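Local structure of lactate racemase apoprotein (Thermoanaerobacterium thermosaccharolyticum, 2YJG) at residues I4-G9 with I281-G286; R21-L26 with D409-V414; A270-K275 with V419-R424; G311-A316 with H370-V375. The protein catalyses the interconversion of D- and L-lactate, depending on a nickel pincer cofactor that this apoprotein lacks. All blocks are in the same frame, centred on the assembly; numbering follows the deposited sequence.

Contacts 1, 2 and 4 all reach the parallel six-stranded sheet of the C-terminal domain. Contact 2 joins its outermost strand 22-25 to 412-415, contact 1 lays strand 3-8 against 279-283, and contact 4 pairs 311-316 with 371-375. Strand 279-283 ties them together: I281 N lies 2.9 Å from N413 O, and T282 N 2.7 Å from I314 O, both probable hydrogen bonds. Contact 3, a separate two-stranded ladder, has its centre about 14 Å from that of contact 2 and about 17 Å from that of contact 4. By similarity, K298 and Q295 bind substrate; the side chain of I315 in contact 4 is about 7 Å from that of K298.

Contact 1 (I4-G9 with I281-G286); sequences IEIPYG and ITSNGG
The methyl CG2 of I6 and the carbonyl of P7 close on the CB of S283, and this is the tight part of the contact: CG2 is 3.6 Å from S283 CB, and P7 O is 3.4 Å from the same CB. With CG1 beside the backbone N (chi1 -59°), CG2 stands anti to that N and rests on the serine. Further on, the proline ring lies over the turn, its CB 3.6 Å from G286 N. The opposite end is looser, the nearest approach there being I6 CD1 to I281 CG2 at 4.4 Å. No hydrogen bond passes directly between the two segments, as expected where the hairpin of strands 3-8 and 11-16 packs against strand 279-283 of the parallel sheet instead of extending it. As strand 279-283 ends, S283 makes an ST turn: its OG accepts from G285 N at 3.1 Å, nearly straight at 170°, and the hydroxyl also bonds to P416 O. An alanine in place of S283 would probably leave G285 N and P416 O without this mate and open a small gap beside CG and CD of P7. Beside the turn sits a water, to which G286 N donates at 2.8 Å; N284 N bonds to it weakly, and P7 O lies 3.1 Å from it, so solvent bridges the two backbones. G9 N bonds to D290 OD2.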
loop_
_atom_site.group_PDB
_atom_site.type_symbol
_atom_site.label_atom_id
_atom_site.label_comp_id
_atom_site.label_asym_id
_atom_site.label_seq_id
_atom_site.Cartn_x
_atom_site.Cartn_y
_atom_site.Cartn_z
ATOM N N ILE A 4 22.006 32.127 -22.590
ATOM C CA ILE A 4 20.712 31.449 -22.484
ATOM C C ILE A 4 20.906 30.105 -21.744
ATOM O O ILE A 4 21.892 29.442 -21.966
ATOM C CB ILE A 4 20.037 31.269 -23.917
ATOM C CG1 ILE A 4 20.838 30.326 -24.787
ATOM C CG2 ILE A 4 19.912 32.627 -24.663
ATOM C CD1 ILE A 4 20.121 29.802 -26.042
ATOM N N GLU A 5 20.043 29.798 -20.780
ATOM C CA GLU A 5 20.067 28.530 -20.088
ATOM C C GLU A 5 18.916 27.676 -20.644
ATOM O O GLU A 5 17.761 28.105 -20.636
ATOM C CB GLU A 5 19.911 28.668 -18.595
ATOM C CG GLU A 5 21.125 29.222 -17.844
ATOM C CD GLU A 5 21.076 28.910 -16.335
ATOM O OE1 GLU A 5 20.005 28.490 -15.823
ATOM O OE2 GLU A 5 22.125 29.069 -15.668
ATOM N N ILE A 6 19.286 26.504 -21.147
ATOM C CA ILE A 6 18.382 25.528 -21.831
ATOM C C ILE A 6 18.374 24.217 -21.023
ATOM O O ILE A 6 19.425 23.594 -20.853
ATOM C CB ILE A 6 18.933 25.280 -23.236
ATOM C CG1 ILE A 6 18.979 26.628 -24.001
ATOM C CG2 ILE A 6 18.179 24.241 -24.037
ATOM C CD1 ILE A 6 17.670 27.192 -24.366
ATOM N N PRO A 7 17.235 23.842 -20.473
ATOM C CA PRO A 7 16.989 22.658 -19.674
ATOM C C PRO A 7 17.379 21.444 -20.478
ATOM O O PRO A 7 17.120 21.393 -21.670
ATOM C CB PRO A 7 15.498 22.688 -19.474
ATOM C CG PRO A 7 15.103 24.054 -19.757
ATOM C CD PRO A 7 16.067 24.722 -20.525
ATOM N N TYR A 8 18.047 20.500 -19.839
ATOM C CA TYR A 8 18.665 19.359 -20.543
ATOM C C TYR A 8 19.051 18.346 -19.494
ATOM O O TYR A 8 19.938 18.607 -18.653
ATOM C CB TYR A 8 19.915 19.801 -21.322
ATOM C CG TYR A 8 20.571 18.689 -22.125
ATOM C CD1 TYR A 8 21.530 17.844 -21.565
ATOM C CD2 TYR A 8 20.190 18.443 -23.435
ATOM C CE1 TYR A 8 22.066 16.765 -22.303
ATOM C CE2 TYR A 8 20.756 17.389 -24.185
ATOM C CZ TYR A 8 21.724 16.589 -23.630
ATOM O OH TYR A 8 22.286 15.552 -24.382
ATOM N N GLY A 9 18.367 17.208 -19.512
ATOM C CA GLY A 9 18.640 16.167 -18.603
ATOM C C GLY A 9 18.509 16.707 -17.202
ATOM O O GLY A 9 17.518 17.364 -16.899
ATOM N N ILE A 281 15.691 27.526 -31.583
ATOM C CA ILE A 281 16.355 26.709 -30.561
ATOM C C ILE A 281 15.413 26.477 -29.430
ATOM O O ILE A 281 14.834 27.427 -28.877
ATOM C CB ILE A 281 17.627 27.367 -29.974
ATOM C CG1 ILE A 281 18.659 27.501 -31.084
ATOM C CG2 ILE A 281 18.087 26.576 -28.749
ATOM C CD1 ILE A 281 19.975 28.246 -30.663
ATOM N N THR A 282 15.175 25.214 -29.109
ATOM C CA THR A 282 14.298 24.901 -27.975
ATOM C C THR A 282 14.777 23.624 -27.226
ATOM O O THR A 282 15.891 23.125 -27.484
ATOM C CB THR A 282 12.846 24.794 -28.445
ATOM O OG1 THR A 282 11.962 24.833 -27.328
ATOM C CG2 THR A 282 12.635 23.505 -29.325
ATOM N N SER A 283 14.000 23.212 -26.235
ATOM C CA SER A 283 14.340 22.037 -25.415
ATOM C C SER A 283 13.085 21.280 -25.076
ATOM O O SER A 283 11.978 21.720 -25.378
ATOM C CB SER A 283 15.030 22.442 -24.119
ATOM O OG SER A 283 14.091 22.767 -23.157
ATOM N N ASN A 284 13.228 20.109 -24.487
ATOM C CA ASN A 284 12.042 19.421 -24.007
ATOM C C ASN A 284 11.901 19.478 -22.512
ATOM O O ASN A 284 11.458 18.498 -21.960
ATOM C CB ASN A 284 11.984 17.958 -24.404
ATOM C CG ASN A 284 10.605 17.560 -24.919
ATOM O OD1 ASN A 284 10.102 18.223 -25.794
ATOM N ND2 ASN A 284 9.962 16.530 -24.311
ATOM N N GLY A 285 12.297 20.591 -21.883
ATOM C CA GLY A 285 12.001 20.825 -20.474
ATOM C C GLY A 285 12.867 20.118 -19.439
ATOM O O GLY A 285 12.549 20.149 -18.257
ATOM N N GLY A 286 13.954 19.476 -19.847
ATOM C CA GLY A 286 14.826 18.770 -18.916
ATOM C C GLY A 286 14.257 17.429 -18.455
ATOM O O GLY A 286 13.169 17.034 -18.856
HETATM O O HOH W 1 15.247 19.071 -22.307
#

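Contact 2 (R21-L26 with D409-V414); sequences RIQGIL and DSKINV
R21 to L26 pair in parallel with D409 to V414 at the margin of the C-terminal domain's sheet, where a piece from near the start of the chain supplies the outermost strand, 22-25, beside strand 412-415 from near its end. At the far end of the ladder two bonds close it: V414 N donates to G24 O at 2.9 Å, almost straight at 178°, and L26 N donates to V414 O at 2.7 Å. Before them Q23 N donates to I412 O at 2.8 Å, while the bond from I412 N to R21 O is weak and bent. The chain turns a corner at Q23, and just after it G24 N is buried with no partner, perhaps a consequence of the turn. The sheet is all-parallel with helices on both faces, broadly Rossmann-like, and I22, I25, I412 and V414 share one of its faces, with I25 CG1 4.1 Å from V414 CB and both side chains reaching I4 of strand 3-8. R21 anchors the other end. Its chain bends at chi2 and chi3, and S410 O sits at the edge of the guanidinium, in its plane, taking a bond from NH2 at 3.1 Å and a weak one from NE. I412 CD1 lies over one face and the D409 backbone over the opposite one, both offset toward the rim, while NH1 makes a salt bridge to E403.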
loop_
_atom_site.group_PDB
_atom_site.type_symbol
_atom_site.label_atom_id
_atom_site.label_comp_id
_atom_site.label_asym_id
_atom_site.label_seq_id
_atom_site.Cartn_x
_atom_site.Cartn_y
_atom_site.Cartn_z
ATOM N N ARG A 21 21.718 38.099 -33.362
ATOM C CA ARG A 21 21.136 36.878 -33.944
ATOM C C ARG A 21 19.744 36.474 -33.423
ATOM O O ARG A 21 19.166 35.541 -33.976
ATOM C CB ARG A 21 22.088 35.680 -33.751
ATOM C CG ARG A 21 23.491 35.820 -34.428
ATOM C CD ARG A 21 23.427 35.937 -35.952
ATOM N NE ARG A 21 22.694 34.851 -36.593
ATOM C CZ ARG A 21 23.159 33.618 -36.759
ATOM N NH1 ARG A 21 24.383 33.288 -36.330
ATOM N NH2 ARG A 21 22.387 32.700 -37.343
ATOM N N ILE A 22 19.187 37.186 -32.413
ATOM C CA ILE A 22 17.983 36.759 -31.714
ATOM C C ILE A 22 16.771 37.514 -32.171
ATOM O O ILE A 22 16.723 38.754 -32.091
ATOM C CB ILE A 22 18.131 36.904 -30.191
ATOM C CG1 ILE A 22 19.274 36.021 -29.690
ATOM C CG2 ILE A 22 16.801 36.527 -29.441
ATOM C CD1 ILE A 22 19.607 36.210 -28.228
ATOM N N GLN A 23 15.774 36.784 -32.639
ATOM C CA GLN A 23 14.516 37.369 -32.932
ATOM C C GLN A 23 13.911 37.718 -31.594
ATOM O O GLN A 23 13.810 38.913 -31.198
ATOM C CB GLN A 23 13.640 36.432 -33.786
ATOM C CG GLN A 23 12.381 37.071 -34.315
ATOM C CD GLN A 23 12.614 38.104 -35.371
ATOM O OE1 GLN A 23 13.147 37.810 -36.436
ATOM N NE2 GLN A 23 12.219 39.364 -35.077
ATOM N N GLY A 24 13.529 36.691 -30.859
ATOM C CA GLY A 24 12.923 36.843 -29.574
ATOM C C GLY A 24 13.315 35.631 -28.713
ATOM O O GLY A 24 13.684 34.572 -29.244
ATOM N N ILE A 25 13.213 35.799 -27.407
ATOM C CA ILE A 25 13.434 34.695 -26.454
ATOM C C ILE A 25 12.081 34.491 -25.846
ATOM O O ILE A 25 11.565 35.353 -25.120
ATOM C CB ILE A 25 14.496 34.995 -25.381
ATOM C CG1 ILE A 25 15.877 35.248 -25.996
ATOM C CG2 ILE A 25 14.560 33.864 -24.357
ATOM C CD1 ILE A 25 17.039 35.561 -24.904
ATOM N N LEU A 26 11.434 33.389 -26.190
ATOM C CA LEU A 26 10.001 33.257 -25.862
ATOM C C LEU A 26 9.845 32.336 -24.667
ATOM O O LEU A 26 10.131 31.152 -24.772
ATOM C CB LEU A 26 9.270 32.664 -27.040
ATOM C CG LEU A 26 9.535 33.354 -28.366
ATOM C CD1 LEU A 26 8.775 32.642 -29.462
ATOM C CD2 LEU A 26 9.053 34.873 -28.223
ATOM N N ASP A 409 23.462 34.361 -40.898
ATOM C CA ASP A 409 22.945 35.626 -40.384
ATOM C C ASP A 409 21.475 35.559 -39.929
ATOM O O ASP A 409 20.918 36.578 -39.494
ATOM C CB ASP A 409 23.079 36.715 -41.455
ATOM C CG ASP A 409 22.700 36.221 -42.847
ATOM O OD1 ASP A 409 21.592 35.629 -43.011
ATOM O OD2 ASP A 409 23.529 36.418 -43.783
ATOM N N SER A 410 20.857 34.379 -40.012
ATOM C CA SER A 410 19.410 34.270 -39.832
ATOM C C SER A 410 19.007 34.623 -38.414
ATOM O O SER A 410 19.595 34.090 -37.501
ATOM C CB SER A 410 18.951 32.839 -40.147
ATOM O OG SER A 410 19.178 32.498 -41.514
ATOM N N LYS A 411 18.018 35.496 -38.192
ATOM C CA LYS A 411 17.566 35.685 -36.788
ATOM C C LYS A 411 16.913 34.387 -36.269
ATOM O O LYS A 411 16.353 33.631 -37.029
ATOM C CB LYS A 411 16.685 36.927 -36.560
ATOM C CG LYS A 411 17.495 38.258 -36.474
ATOM C CD LYS A 411 16.953 39.273 -35.483
ATOM C CE LYS A 411 16.505 40.558 -36.162
ATOM N NZ LYS A 411 16.214 41.756 -35.332
ATOM N N ILE A 412 17.016 34.154 -34.967
ATOM C CA ILE A 412 16.755 32.880 -34.350
ATOM C C ILE A 412 15.760 33.104 -33.276
ATOM O O ILE A 412 15.915 34.015 -32.431
ATOM C CB ILE A 412 18.030 32.311 -33.647
ATOM C CG1 ILE A 412 19.180 32.133 -34.624
ATOM C CG2 ILE A 412 17.758 30.967 -32.928
ATOM C CD1 ILE A 412 20.548 31.999 -33.913
ATOM N N ASN A 413 14.742 32.263 -33.250
ATOM C CA ASN A 413 13.824 32.266 -32.154
ATOM C C ASN A 413 14.357 31.339 -31.069
ATOM O O ASN A 413 14.665 30.201 -31.365
ATOM C CB ASN A 413 12.424 31.801 -32.606
ATOM C CG ASN A 413 11.531 32.919 -33.161
ATOM O OD1 ASN A 413 10.614 32.660 -33.972
ATOM N ND2 ASN A 413 11.725 34.128 -32.682
ATOM N N VAL A 414 14.400 31.772 -29.806
ATOM C CA VAL A 414 14.828 30.910 -28.676
ATOM C C VAL A 414 13.680 30.640 -27.761
ATOM O O VAL A 414 13.092 31.563 -27.199
ATOM C CB VAL A 414 16.009 31.550 -27.852
ATOM C CG1 VAL A 414 16.458 30.594 -26.697
ATOM C CG2 VAL A 414 17.198 31.862 -28.798
#

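Contact 3 (A270-K275 with V419-R424); sequences ATVNAK and VSVIVR
Strands 271-274 and 422-424 run parallel, their axes 33° apart, laced by four backbone bonds of 2.8 to 3.0 Å: I422 N to A270 O, V272 N to I422 O, R424 N to V272 O and A274 N to R424 O. Helix 257-270 gives way to the strand at T271, the first residue to leave helical geometry. V272 and V423 share one face of the ladder and touch through their CG2 methyls at 3.9 Å; V421 and A274 pack beside them, V421 CG1 4.1 Å from V272 CG1 and A274 CB closer, 3.6 Å from V423 CG1. On the other face, T271 and I422 cross obliquely. The threonine's OG1 is anti to the carbonyl carbon (chi1 -58°) and bonds to S267 O in the last turn of the helix, while CG2 lies 3.9 Å from R424 CB. An alanine at T271 would probably leave S267 O without this mate and open a gap beside I422 CD1 and R424 CB. A270 CB meets S420 O at 3.4 Å. The V421 and V423 side of the ladder packs on A302 of helix 293-305 and on I415 of strand 412-415, L26 lies against V272 and A274, and P173 touches A270 and I422, next to H174, which by similarity is a catalytic proton donor/acceptor.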
loop_
_atom_site.group_PDB
_atom_site.type_symbol
_atom_site.label_atom_id
_atom_site.label_comp_id
_atom_site.label_asym_id
_atom_site.label_seq_id
_atom_site.Cartn_x
_atom_site.Cartn_y
_atom_site.Cartn_z
ATOM N N ALA A 270 1.077 30.499 -20.299
ATOM C CA ALA A 270 1.918 29.706 -21.214
ATOM C C ALA A 270 2.009 30.251 -22.630
ATOM O O ALA A 270 2.896 29.839 -23.369
ATOM C CB ALA A 270 1.421 28.284 -21.226
ATOM N N THR A 271 1.115 31.154 -23.052
ATOM C CA THR A 271 1.103 31.593 -24.463
ATOM C C THR A 271 2.281 32.497 -24.760
ATOM O O THR A 271 2.537 33.411 -24.012
ATOM C CB THR A 271 -0.216 32.232 -24.879
ATOM O OG1 THR A 271 -1.256 31.272 -24.645
ATOM C CG2 THR A 271 -0.216 32.637 -26.386
ATOM N N VAL A 272 3.012 32.225 -25.828
ATOM C CA VAL A 272 4.062 33.138 -26.296
ATOM C C VAL A 272 3.795 33.465 -27.749
ATOM O O VAL A 272 3.261 32.640 -28.499
ATOM C CB VAL A 272 5.452 32.524 -26.115
ATOM C CG1 VAL A 272 5.706 32.258 -24.635
ATOM C CG2 VAL A 272 5.594 31.230 -26.998
ATOM N N ASN A 273 4.128 34.688 -28.149
ATOM C CA ASN A 273 3.838 35.174 -29.479
ATOM C C ASN A 273 5.109 35.165 -30.305
ATOM O O ASN A 273 6.095 35.838 -29.933
ATOM C CB ASN A 273 3.232 36.597 -29.376
ATOM C CG ASN A 273 1.963 36.640 -28.519
ATOM O OD1 ASN A 273 1.924 37.266 -27.446
ATOM N ND2 ASN A 273 0.931 35.978 -28.983
ATOM N N ALA A 274 5.131 34.395 -31.387
ATOM C CA ALA A 274 6.331 34.225 -32.204
ATOM C C ALA A 274 6.232 34.858 -33.602
ATOM O O ALA A 274 5.273 34.631 -34.316
ATOM C CB ALA A 274 6.621 32.686 -32.361
ATOM N N LYS A 275 7.223 35.651 -33.999
ATOM C CA LYS A 275 7.444 36.005 -35.394
ATOM C C LYS A 275 8.260 34.876 -36.020
ATOM O O LYS A 275 9.422 34.633 -35.629
ATOM C CB LYS A 275 8.185 37.347 -35.547
ATOM C CG LYS A 275 8.837 37.489 -36.941
ATOM C CD LYS A 275 9.200 38.967 -37.326
ATOM C CE LYS A 275 9.705 39.027 -38.806
ATOM N NZ LYS A 275 10.329 40.344 -39.132
ATOM N N VAL A 419 8.219 22.533 -24.016
ATOM C CA VAL A 419 7.031 21.730 -23.617
ATOM C C VAL A 419 6.054 22.476 -22.767
ATOM O O VAL A 419 4.877 22.074 -22.651
ATOM C CB VAL A 419 7.395 20.479 -22.808
ATOM C CG1 VAL A 419 8.036 19.547 -23.660
ATOM C CG2 VAL A 419 8.270 20.790 -21.619
ATOM N N SER A 420 6.517 23.557 -22.162
ATOM C CA SER A 420 5.704 24.393 -21.300
ATOM C C SER A 420 4.890 25.527 -21.977
ATOM O O SER A 420 4.086 26.164 -21.320
ATOM C CB SER A 420 6.627 25.061 -20.274
ATOM O OG SER A 420 7.495 26.030 -20.905
ATOM N N VAL A 421 5.121 25.820 -23.245
ATOM C CA VAL A 421 4.534 26.953 -23.881
ATOM C C VAL A 421 3.461 26.557 -24.911
ATOM O O VAL A 421 3.437 25.411 -25.415
ATOM C CB VAL A 421 5.636 27.791 -24.590
ATOM C CG1 VAL A 421 6.631 28.386 -23.549
ATOM C CG2 VAL A 421 6.403 26.971 -25.613
ATOM N N ILE A 422 2.641 27.557 -25.254
ATOM C CA ILE A 422 1.717 27.515 -26.370
ATOM C C ILE A 422 2.232 28.582 -27.311
ATOM O O ILE A 422 2.123 29.791 -27.016
ATOM C CB ILE A 422 0.255 27.861 -25.933
ATOM C CG1 ILE A 422 -0.264 26.801 -24.937
ATOM C CG2 ILE A 422 -0.719 27.942 -27.094
ATOM C CD1 ILE A 422 -1.399 27.370 -24.154
ATOM N N VAL A 423 2.762 28.153 -28.459
ATOM C CA VAL A 423 3.340 29.132 -29.395
ATOM C C VAL A 423 2.234 29.609 -30.353
ATOM O O VAL A 423 1.685 28.810 -31.096
ATOM C CB VAL A 423 4.504 28.566 -30.178
ATOM C CG1 VAL A 423 5.055 29.640 -31.273
ATOM C CG2 VAL A 423 5.621 28.103 -29.253
ATOM N N ARG A 424 1.979 30.917 -30.351
ATOM C CA ARG A 424 1.026 31.546 -31.195
ATOM C C ARG A 424 1.771 32.423 -32.170
ATOM O O ARG A 424 2.603 33.210 -31.757
ATOM C CB ARG A 424 0.122 32.364 -30.306
ATOM C CG ARG A 424 -1.019 33.107 -30.983
ATOM C CD ARG A 424 -1.176 34.483 -30.291
ATOM N NE ARG A 424 -2.200 35.379 -30.846
ATOM C CZ ARG A 424 -1.988 36.345 -31.749
ATOM N NH1 ARG A 424 -0.774 36.589 -32.261
ATOM N NH2 ARG A 424 -3.020 37.094 -32.155
#

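Contact 4 (G311-A316 with H370-V375); sequences GVIIIA and HKVIMV
The imidazole of H370 is the flat side chain here, and G311 and I313 come to it obliquely: I313 CD1 is 4.0 Å from its CG, and G311 N is 4.1 Å from its CD2. With chi1 at -53°, CG is kept beside the backbone N, where I313 CD1 meets it, and ND1 bonds to I366 O in helix 357-369. From this ring onward the strands run parallel in one unbroken ladder of five backbone bonds. K371 N donates to G311 O, and I313 N to K371 O at 2.8 Å; I373 N to I313 O and I315 N to I373 O follow, and V375 N to I315 O closes the series, more bent at 149°. Strands 311-316 and 371-375 are neighbours joined through intervening helices, a beta-alpha-beta crossover of this Rossmann-like sheet. On one face V312 CG1 presses on I373 CD1 at 3.4 Å, tighter than usual for two methyls, and I314 CG2 lies 4.2 Å from V375 CG2; helix 395-405 packs on V312, I314 and I373. On the other face I315 and M374 lie side by side, pointing the same way, with I315 CG2 3.8 Å from M374 CG, and helices 293-305 and 357-369 pack here. Eleven of the twelve touching residues are buried, and most side chains are aliphatic. I313 and I315 bond across the ladder, while V312, I314 and A316 bond on the other side to D278, V280 and T282. Backbone bonds and apolar packing inside the sheet thus hold the pair, with K371 the one exposed residue, its amine carried off from the partner strand.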
loop_
_atom_site.group_PDB
_atom_site.type_symbol
_atom_site.label_atom_id
_atom_site.label_comp_id
_atom_site.label_asym_id
_atom_site.label_seq_id
_atom_site.Cartn_x
_atom_site.Cartn_y
_atom_site.Cartn_z
ATOM N N GLY A 311 12.640 25.897 -42.483
ATOM C CA GLY A 311 13.601 26.326 -41.518
ATOM C C GLY A 311 14.107 25.145 -40.720
ATOM O O GLY A 311 13.703 24.006 -40.975
ATOM N N VAL A 312 14.968 25.441 -39.748
ATOM C CA VAL A 312 15.636 24.449 -38.923
ATOM C C VAL A 312 15.225 24.617 -37.475
ATOM O O VAL A 312 15.234 25.722 -36.937
ATOM C CB VAL A 312 17.151 24.568 -39.090
ATOM C CG1 VAL A 312 17.894 23.467 -38.294
ATOM C CG2 VAL A 312 17.515 24.483 -40.592
ATOM N N ILE A 313 14.767 23.523 -36.871
ATOM C CA ILE A 313 14.463 23.494 -35.471
ATOM C C ILE A 313 15.597 22.727 -34.774
ATOM O O ILE A 313 15.875 21.537 -35.130
ATOM C CB ILE A 313 13.116 22.777 -35.227
ATOM C CG1 ILE A 313 11.953 23.573 -35.843
ATOM C CG2 ILE A 313 12.871 22.493 -33.725
ATOM C CD1 ILE A 313 10.680 22.595 -36.213
ATOM N N ILE A 314 16.257 23.388 -33.825
ATOM C CA ILE A 314 17.251 22.758 -32.890
ATOM C C ILE A 314 16.575 22.501 -31.562
ATOM O O ILE A 314 15.985 23.400 -30.944
ATOM C CB ILE A 314 18.498 23.629 -32.624
ATOM C CG1 ILE A 314 19.194 23.990 -33.921
ATOM C CG2 ILE A 314 19.432 22.922 -31.656
ATOM C CD1 ILE A 314 20.168 25.218 -33.863
ATOM N N ILE A 315 16.622 21.255 -31.128
ATOM C CA ILE A 315 16.011 20.861 -29.884
ATOM C C ILE A 315 17.050 20.150 -28.989
ATOM O O ILE A 315 17.679 19.183 -29.410
ATOM C CB ILE A 315 14.736 19.957 -30.066
ATOM C CG1 ILE A 315 14.136 19.775 -28.692
ATOM C CG2 ILE A 315 15.034 18.627 -30.689
ATOM C CD1 ILE A 315 12.710 19.405 -28.543
ATOM N N ALA A 316 17.183 20.622 -27.750
ATOM C CA ALA A 316 18.031 19.974 -26.802
ATOM C C ALA A 316 17.163 19.096 -25.958
ATOM O O ALA A 316 16.265 19.580 -25.312
ATOM C CB ALA A 316 18.797 20.983 -25.938
ATOM N N HIS A 370 10.351 20.978 -42.284
ATOM C CA HIS A 370 11.453 21.539 -41.478
ATOM C C HIS A 370 12.535 20.521 -41.280
ATOM O O HIS A 370 12.249 19.323 -41.194
ATOM C CB HIS A 370 10.963 21.954 -40.082
ATOM C CG HIS A 370 9.789 22.859 -40.108
ATOM N ND1 HIS A 370 8.493 22.402 -40.013
ATOM C CD2 HIS A 370 9.713 24.206 -40.231
ATOM C CE1 HIS A 370 7.665 23.436 -40.098
ATOM N NE2 HIS A 370 8.383 24.545 -40.185
ATOM N N LYS A 371 13.762 20.990 -41.100
ATOM C CA LYS A 371 14.832 20.108 -40.628
ATOM C C LYS A 371 14.889 20.171 -39.134
ATOM O O LYS A 371 14.712 21.257 -38.588
ATOM C CB LYS A 371 16.182 20.612 -41.167
ATOM C CG LYS A 371 16.218 20.738 -42.656
ATOM C CD LYS A 371 16.479 19.464 -43.351
ATOM C CE LYS A 371 16.209 19.635 -44.891
ATOM N NZ LYS A 371 17.162 18.834 -45.740
ATOM N N VAL A 372 15.147 19.046 -38.476
ATOM C CA VAL A 372 15.303 19.025 -37.042
ATOM C C VAL A 372 16.700 18.537 -36.731
ATOM O O VAL A 372 17.224 17.553 -37.367
ATOM C CB VAL A 372 14.236 18.169 -36.372
ATOM C CG1 VAL A 372 14.480 18.052 -34.844
ATOM C CG2 VAL A 372 12.841 18.751 -36.670
ATOM N N ILE A 373 17.335 19.278 -35.838
ATOM C CA ILE A 373 18.649 18.924 -35.312
ATOM C C ILE A 373 18.482 18.610 -33.854
ATOM O O ILE A 373 17.929 19.418 -33.097
ATOM C CB ILE A 373 19.721 20.068 -35.475
ATOM C CG1 ILE A 373 19.997 20.311 -36.941
ATOM C CG2 ILE A 373 21.043 19.706 -34.728
ATOM C CD1 ILE A 373 20.530 21.639 -37.259
ATOM N N MET A 374 18.923 17.431 -33.431
ATOM C CA MET A 374 18.804 17.108 -32.021
ATOM C C MET A 374 20.193 17.132 -31.317
ATOM O O MET A 374 21.125 16.446 -31.710
ATOM C CB MET A 374 18.119 15.757 -31.790
ATOM C CG MET A 374 16.689 15.626 -32.267
ATOM S SD MET A 374 15.910 14.108 -31.677
ATOM C CE MET A 374 15.556 14.539 -30.041
ATOM N N VAL A 375 20.297 17.936 -30.279
ATOM C CA VAL A 375 21.380 17.870 -29.293
ATOM C C VAL A 375 20.933 16.894 -28.236
ATOM O O VAL A 375 19.993 17.138 -27.489
ATOM C CB VAL A 375 21.691 19.309 -28.669
ATOM C CG1 VAL A 375 22.713 19.272 -27.501
ATOM C CG2 VAL A 375 22.150 20.307 -29.796
#